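Long-range contacts in gala protein type 1, 3 or 4 (Legionella pneumophila subsp. pneumophila, PDB 4XA9), which is a leucine-rich repeat protein that probably binds small GTPases and may stimulate their GTP hydrolysis: residues Asp49-Asp54 and Asn73-Asn78; Thr214-Ser219 and Asp238-Gly243. One frame throughout, in Å; residues are numbered along the deposited sequence.

Contact 1 (Asp49-Asp54 and Asn73-Asn78); sequences DLSHND and NISHNN
His52 and His76 lay their imidazoles one over the other as an offset stack, ring centroids 4.0 Å apart and planes only 12° from parallel. The overlap is partial: CE1 of His52 sits over the rim of the His76 ring, 3.2 Å from CG, while CB of His76 covers the His52 face in a CH-pi contact. Both residues have CG anti to the carbonyl carbon, beside the backbone N, which points the two rings the same way. Phe24 stacks with His52 and Phe100 with His76, so the aromatic row runs on through the neighbouring turns, and the chain of another protein packs against both histidines.

This row belongs to consecutive turns of a leucine-rich repeat solenoid, where an asparagine of each repeat folds inward to tie up backbone groups. Here Asn77 does so: its ND2 donates to Leu50 O at 3.0 Å, almost straight at 171°, and also to Ile74 O of its own turn, while OD1 accepts from Ile55 N. Asn53 ND2 reaches the same Leu50 O from the opposite face of its plane, so two amides grip one carbonyl.

Asp49 and Asn73 run side by side, carboxylate and amide planes 4° apart. Each accepts from the backbone N two residues on, Asp49 OD1 from Ser51 N and Asn73 OD1 from Ser75 N, which closes an Asx turn; the serine OG adds a second bond to the same oxygen. Between the backbones, Leu50 N donates to Asn73 O, and His52 N donates to Ser75 O at 3.0 Å.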
loop_
_atom_site.group_PDB
_atom_site.type_symbol
_atom_site.label_atom_id
_atom_site.label_comp_id
_atom_site.label_asym_id
_atom_site.label_seq_id
_atom_site.Cartn_x
_atom_site.Cartn_y
_atom_site.Cartn_z
ATOM N N ASP A 49 13.760 12.047 -3.981
ATOM C CA ASP A 49 12.827 10.957 -4.253
ATOM C C ASP A 49 13.167 10.249 -5.577
ATOM O O ASP A 49 12.970 10.794 -6.663
ATOM C CB ASP A 49 11.393 11.495 -4.255
ATOM C CG ASP A 49 10.347 10.426 -4.554
ATOM O OD1 ASP A 49 10.686 9.222 -4.629
ATOM O OD2 ASP A 49 9.160 10.802 -4.669
ATOM N N LEU A 50 13.685 9.030 -5.460
ATOM C CA LEU A 50 14.022 8.204 -6.617
ATOM C C LEU A 50 13.089 7.006 -6.743
ATOM O O LEU A 50 13.426 6.018 -7.391
ATOM C CB LEU A 50 15.465 7.706 -6.528
ATOM C CG LEU A 50 16.573 8.751 -6.539
ATOM C CD1 LEU A 50 17.931 8.073 -6.442
ATOM C CD2 LEU A 50 16.489 9.598 -7.796
ATOM N N SER A 51 11.919 7.091 -6.121
ATOM C CA SER A 51 11.032 5.932 -6.022
ATOM C C SER A 51 10.460 5.524 -7.373
ATOM O O SER A 51 10.366 6.340 -8.276
ATOM C CB SER A 51 9.892 6.212 -5.044
ATOM O OG SER A 51 9.070 7.264 -5.518
ATOM N N HIS A 52 10.096 4.252 -7.502
ATOM C CA HIS A 52 9.453 3.740 -8.709
ATOM C C HIS A 52 10.342 3.920 -9.947
ATOM O O HIS A 52 9.953 4.546 -10.931
ATOM C CB HIS A 52 8.096 4.415 -8.927
ATOM C CG HIS A 52 7.117 4.190 -7.810
ATOM N ND1 HIS A 52 6.358 3.044 -7.705
ATOM C CD2 HIS A 52 6.750 4.979 -6.770
ATOM C CE1 HIS A 52 5.578 3.129 -6.641
ATOM N NE2 HIS A 52 5.792 4.295 -6.059
ATOM N N ASN A 53 11.545 3.364 -9.877
ATOM C CA ASN A 53 12.452 3.351 -11.011
ATOM C C ASN A 53 13.061 1.965 -11.130
ATOM O O ASN A 53 12.515 1.008 -10.572
ATOM C CB ASN A 53 13.514 4.437 -10.858
ATOM C CG ASN A 53 12.978 5.814 -11.188
ATOM O OD1 ASN A 53 12.494 6.045 -12.295
ATOM N ND2 ASN A 53 13.039 6.731 -10.224
ATOM N N ASP A 54 14.182 1.845 -11.837
ATOM C CA ASP A 54 14.782 0.538 -12.100
ATOM C C ASP A 54 16.203 0.452 -11.577
ATOM O O ASP A 54 17.059 -0.197 -12.174
ATOM C CB ASP A 54 14.772 0.238 -13.600
ATOM C CG ASP A 54 13.377 0.233 -14.186
ATOM O OD1 ASP A 54 12.450 -0.262 -13.513
ATOM O OD2 ASP A 54 13.205 0.737 -15.318
ATOM N N ASN A 73 14.265 8.704 -0.581
ATOM C CA ASN A 73 13.225 7.746 -0.939
ATOM C C ASN A 73 13.658 6.981 -2.181
ATOM O O ASN A 73 13.657 7.531 -3.283
ATOM C CB ASN A 73 11.885 8.448 -1.192
ATOM C CG ASN A 73 10.747 7.473 -1.509
ATOM O OD1 ASN A 73 10.956 6.272 -1.709
ATOM N ND2 ASN A 73 9.533 7.998 -1.570
ATOM N N ILE A 74 14.030 5.718 -2.004
ATOM C CA ILE A 74 14.385 4.891 -3.147
ATOM C C ILE A 74 13.508 3.634 -3.163
ATOM O O ILE A 74 13.907 2.569 -3.640
ATOM C CB ILE A 74 15.906 4.548 -3.136
ATOM C CG1 ILE A 74 16.363 4.067 -4.524
ATOM C CG2 ILE A 74 16.260 3.586 -1.995
ATOM C CD1 ILE A 74 17.869 3.966 -4.684
ATOM N N SER A 75 12.284 3.780 -2.664
ATOM C CA SER A 75 11.334 2.672 -2.664
ATOM C C SER A 75 10.961 2.275 -4.092
ATOM O O SER A 75 11.147 3.047 -5.021
ATOM C CB SER A 75 10.071 3.024 -1.862
ATOM O OG SER A 75 9.357 4.113 -2.428
ATOM N N HIS A 76 10.462 1.055 -4.246
ATOM C CA HIS A 76 10.009 0.535 -5.537
ATOM C C HIS A 76 11.092 0.607 -6.605
ATOM O O HIS A 76 10.869 1.100 -7.715
ATOM C CB HIS A 76 8.757 1.276 -6.005
ATOM C CG HIS A 76 7.586 1.103 -5.092
ATOM N ND1 HIS A 76 6.692 0.062 -5.218
ATOM C CD2 HIS A 76 7.163 1.835 -4.034
ATOM C CE1 HIS A 76 5.769 0.161 -4.279
ATOM N NE2 HIS A 76 6.029 1.231 -3.547
ATOM N N ASN A 77 12.274 0.126 -6.242
ATOM C CA ASN A 77 13.337 -0.136 -7.200
ATOM C C ASN A 77 13.741 -1.605 -7.091
ATOM O O ASN A 77 12.921 -2.437 -6.720
ATOM C CB ASN A 77 14.525 0.794 -6.964
ATOM C CG ASN A 77 14.280 2.191 -7.518
ATOM O OD1 ASN A 77 14.544 2.456 -8.689
ATOM N ND2 ASN A 77 13.780 3.089 -6.675
ATOM N N ASN A 78 14.995 -1.923 -7.396
ATOM C CA ASN A 78 15.464 -3.304 -7.309
ATOM C C ASN A 78 16.849 -3.393 -6.679
ATOM O O ASN A 78 17.733 -4.064 -7.214
ATOM C CB ASN A 78 15.482 -3.941 -8.705
ATOM C CG ASN A 78 15.727 -5.443 -8.671
ATOM O OD1 ASN A 78 15.299 -6.139 -7.748
ATOM N ND2 ASN A 78 16.447 -5.942 -9.670
#

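Contact 2 (Thr214-Ser219 and Asp238-Gly243); sequences TLHLGS and DLDLIG
Thr214-His216 and Asp238-Asp240 pair as parallel strands, the two ends of a beta-alpha-beta unit whose connecting helix is 224-230, at the C-terminal edge of the leucine-rich repeat sheet. Their axes approach to 4.8 Å and lie 6° apart. The backbone bonds alternate as parallel pairing requires: Leu215 N to Asp238 O, Asp240 N to Leu215 O, then Leu217 N to Asp240 O at 2.8 Å. Past the strands, Ser219 N still finds Ile242 O.

Polar side chains gather on the face that carries Thr214, His216, Asp238 and Asp240. His216 NE2 donates to Asp238 OD2 at 2.9 Å and 163°; the acceptor lies close to the ring plane, yet the imidazole comes in from above the carboxylate, the two planes being 75° apart. At the other ring nitrogen, ND1 bonds to the backbone of another protein chain, so both ring nitrogens are engaged, which fixes the ring's rotation. Asp240 slides its CB over one imidazole face, 3.8 Å from the centroid, a CH-pi contact. With CG anti to the backbone N, its carboxylate leads toward its own turn, where OD1 accepts from Ile242 N to close an Asx turn.

The reverse face carries Leu215 and Leu239, whose CB and CD1 respectively meet at 4.2 Å; beyond the strand ends Leu217 CB touches Leu241 CD2 at 3.9 Å. Leu230 of helix 224-230 packs on Leu217, Leu239 and Leu241.

At Gly243 the backbone has a positive phi, and a side chain there would run into Ser219 OG. A water bridges the segments, donating to Ile242 O at 2.8 Å and hydrogen-bonded to Ser219 OG at 3.1 Å.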
loop_
_atom_site.group_PDB
_atom_site.type_symbol
_atom_site.label_atom_id
_atom_site.label_comp_id
_atom_site.label_asym_id
_atom_site.label_seq_id
_atom_site.Cartn_x
_atom_site.Cartn_y
_atom_site.Cartn_z
ATOM N N THR A 214 -0.840 7.460 20.171
ATOM C CA THR A 214 -1.481 6.977 18.955
ATOM C C THR A 214 -1.458 5.450 18.916
ATOM O O THR A 214 -0.408 4.835 19.118
ATOM C CB THR A 214 -0.795 7.520 17.685
ATOM O OG1 THR A 214 -0.903 8.949 17.651
ATOM C CG2 THR A 214 -1.453 6.939 16.434
ATOM N N LEU A 215 -2.614 4.844 18.661
ATOM C CA LEU A 215 -2.707 3.392 18.530
ATOM C C LEU A 215 -3.702 3.014 17.434
ATOM O O LEU A 215 -4.893 3.291 17.553
ATOM C CB LEU A 215 -3.113 2.754 19.868
ATOM C CG LEU A 215 -3.334 1.235 19.923
ATOM C CD1 LEU A 215 -2.082 0.480 19.513
ATOM C CD2 LEU A 215 -3.786 0.790 21.325
ATOM N N HIS A 216 -3.205 2.401 16.363
ATOM C CA HIS A 216 -4.056 1.943 15.267
ATOM C C HIS A 216 -4.127 0.424 15.255
ATOM O O HIS A 216 -3.108 -0.254 15.090
ATOM C CB HIS A 216 -3.536 2.445 13.916
ATOM C CG HIS A 216 -3.667 3.925 13.722
ATOM N ND1 HIS A 216 -3.461 4.534 12.501
ATOM C CD2 HIS A 216 -3.978 4.917 14.589
ATOM C CE1 HIS A 216 -3.643 5.838 12.624
ATOM N NE2 HIS A 216 -3.958 6.097 13.881
ATOM N N LEU A 217 -5.333 -0.105 15.425
ATOM C CA LEU A 217 -5.550 -1.546 15.455
ATOM C C LEU A 217 -6.647 -1.962 14.483
ATOM O O LEU A 217 -7.392 -2.912 14.741
ATOM C CB LEU A 217 -5.911 -2.005 16.874
ATOM C CG LEU A 217 -4.784 -1.954 17.910
ATOM C CD1 LEU A 217 -5.320 -2.198 19.319
ATOM C CD2 LEU A 217 -3.720 -2.981 17.561
ATOM N N GLY A 218 -6.750 -1.244 13.372
ATOM C CA GLY A 218 -7.778 -1.528 12.386
ATOM C C GLY A 218 -7.702 -2.926 11.793
ATOM O O GLY A 218 -6.635 -3.543 11.768
ATOM N N SER A 219 -8.846 -3.427 11.338
ATOM C CA SER A 219 -8.924 -4.697 10.625
ATOM C C SER A 219 -8.230 -5.838 11.353
ATOM O O SER A 219 -7.441 -6.575 10.760
ATOM C CB SER A 219 -8.335 -4.552 9.221
ATOM O OG SER A 219 -9.098 -3.637 8.460
ATOM N N ASP A 238 -5.398 9.351 19.370
ATOM C CA ASP A 238 -5.695 8.825 18.045
ATOM C C ASP A 238 -5.791 7.312 18.110
ATOM O O ASP A 238 -4.782 6.612 18.029
ATOM C CB ASP A 238 -4.638 9.263 17.026
ATOM C CG ASP A 238 -4.920 8.741 15.620
ATOM O OD1 ASP A 238 -6.048 8.271 15.353
ATOM O OD2 ASP A 238 -4.010 8.816 14.774
ATOM N N LEU A 239 -7.022 6.832 18.273
ATOM C CA LEU A 239 -7.331 5.410 18.327
ATOM C C LEU A 239 -8.091 4.998 17.075
ATOM O O LEU A 239 -9.164 5.525 16.801
ATOM C CB LEU A 239 -8.163 5.092 19.576
ATOM C CG LEU A 239 -8.569 3.631 19.776
ATOM C CD1 LEU A 239 -7.344 2.764 20.031
ATOM C CD2 LEU A 239 -9.566 3.502 20.916
ATOM N N ASP A 240 -7.539 4.058 16.313
ATOM C CA ASP A 240 -8.203 3.588 15.093
ATOM C C ASP A 240 -8.586 2.117 15.181
ATOM O O ASP A 240 -7.732 1.245 15.368
ATOM C CB ASP A 240 -7.312 3.811 13.870
ATOM C CG ASP A 240 -7.945 3.296 12.584
ATOM O OD1 ASP A 240 -9.186 3.358 12.463
ATOM O OD2 ASP A 240 -7.200 2.821 11.699
ATOM N N LEU A 241 -9.878 1.848 15.028
ATOM C CA LEU A 241 -10.388 0.489 15.101
ATOM C C LEU A 241 -11.225 0.113 13.886
ATOM O O LEU A 241 -11.879 -0.927 13.887
ATOM C CB LEU A 241 -11.220 0.315 16.367
ATOM C CG LEU A 241 -10.434 0.349 17.672
ATOM C CD1 LEU A 241 -11.399 0.458 18.834
ATOM C CD2 LEU A 241 -9.583 -0.909 17.804
ATOM N N ILE A 242 -11.225 0.970 12.870
ATOM C CA ILE A 242 -11.970 0.717 11.638
ATOM C C ILE A 242 -11.733 -0.695 11.109
ATOM O O ILE A 242 -10.593 -1.146 11.028
ATOM C CB ILE A 242 -11.583 1.729 10.534
ATOM C CG1 ILE A 242 -12.050 3.141 10.904
ATOM C CG2 ILE A 242 -12.138 1.296 9.170
ATOM C CD1 ILE A 242 -11.634 4.200 9.904
ATOM N N GLY A 243 -12.803 -1.401 10.761
ATOM C CA GLY A 243 -12.651 -2.686 10.106
ATOM C C GLY A 243 -12.639 -3.888 11.030
ATOM O O GLY A 243 -12.594 -5.030 10.568
HETATM O O HOH W 1 -8.617 -0.668 9.064
#

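Contact 1 closes before contact 2 opens along the chain, and the two lie on opposite sides of its centre, their own centres about 29 Å apart and nearest atoms about 19 Å apart. They do not touch, yet one sheet runs through both. Contact 1 joins the turns that follow strands 47-49 and 71-73; strands 95-97, 119-121, 142-144, 166-168 and 190-192 come next, and contact 2 joins strands 214-216 and 238-240 at the far edge. Each joins successive turns of the solenoid, with one helix between them in sequence, 57-63 in the first and 224-230 in the second. Residues of both also meet the chain of another protein, consistent with a binding surface that runs over well-separated turns.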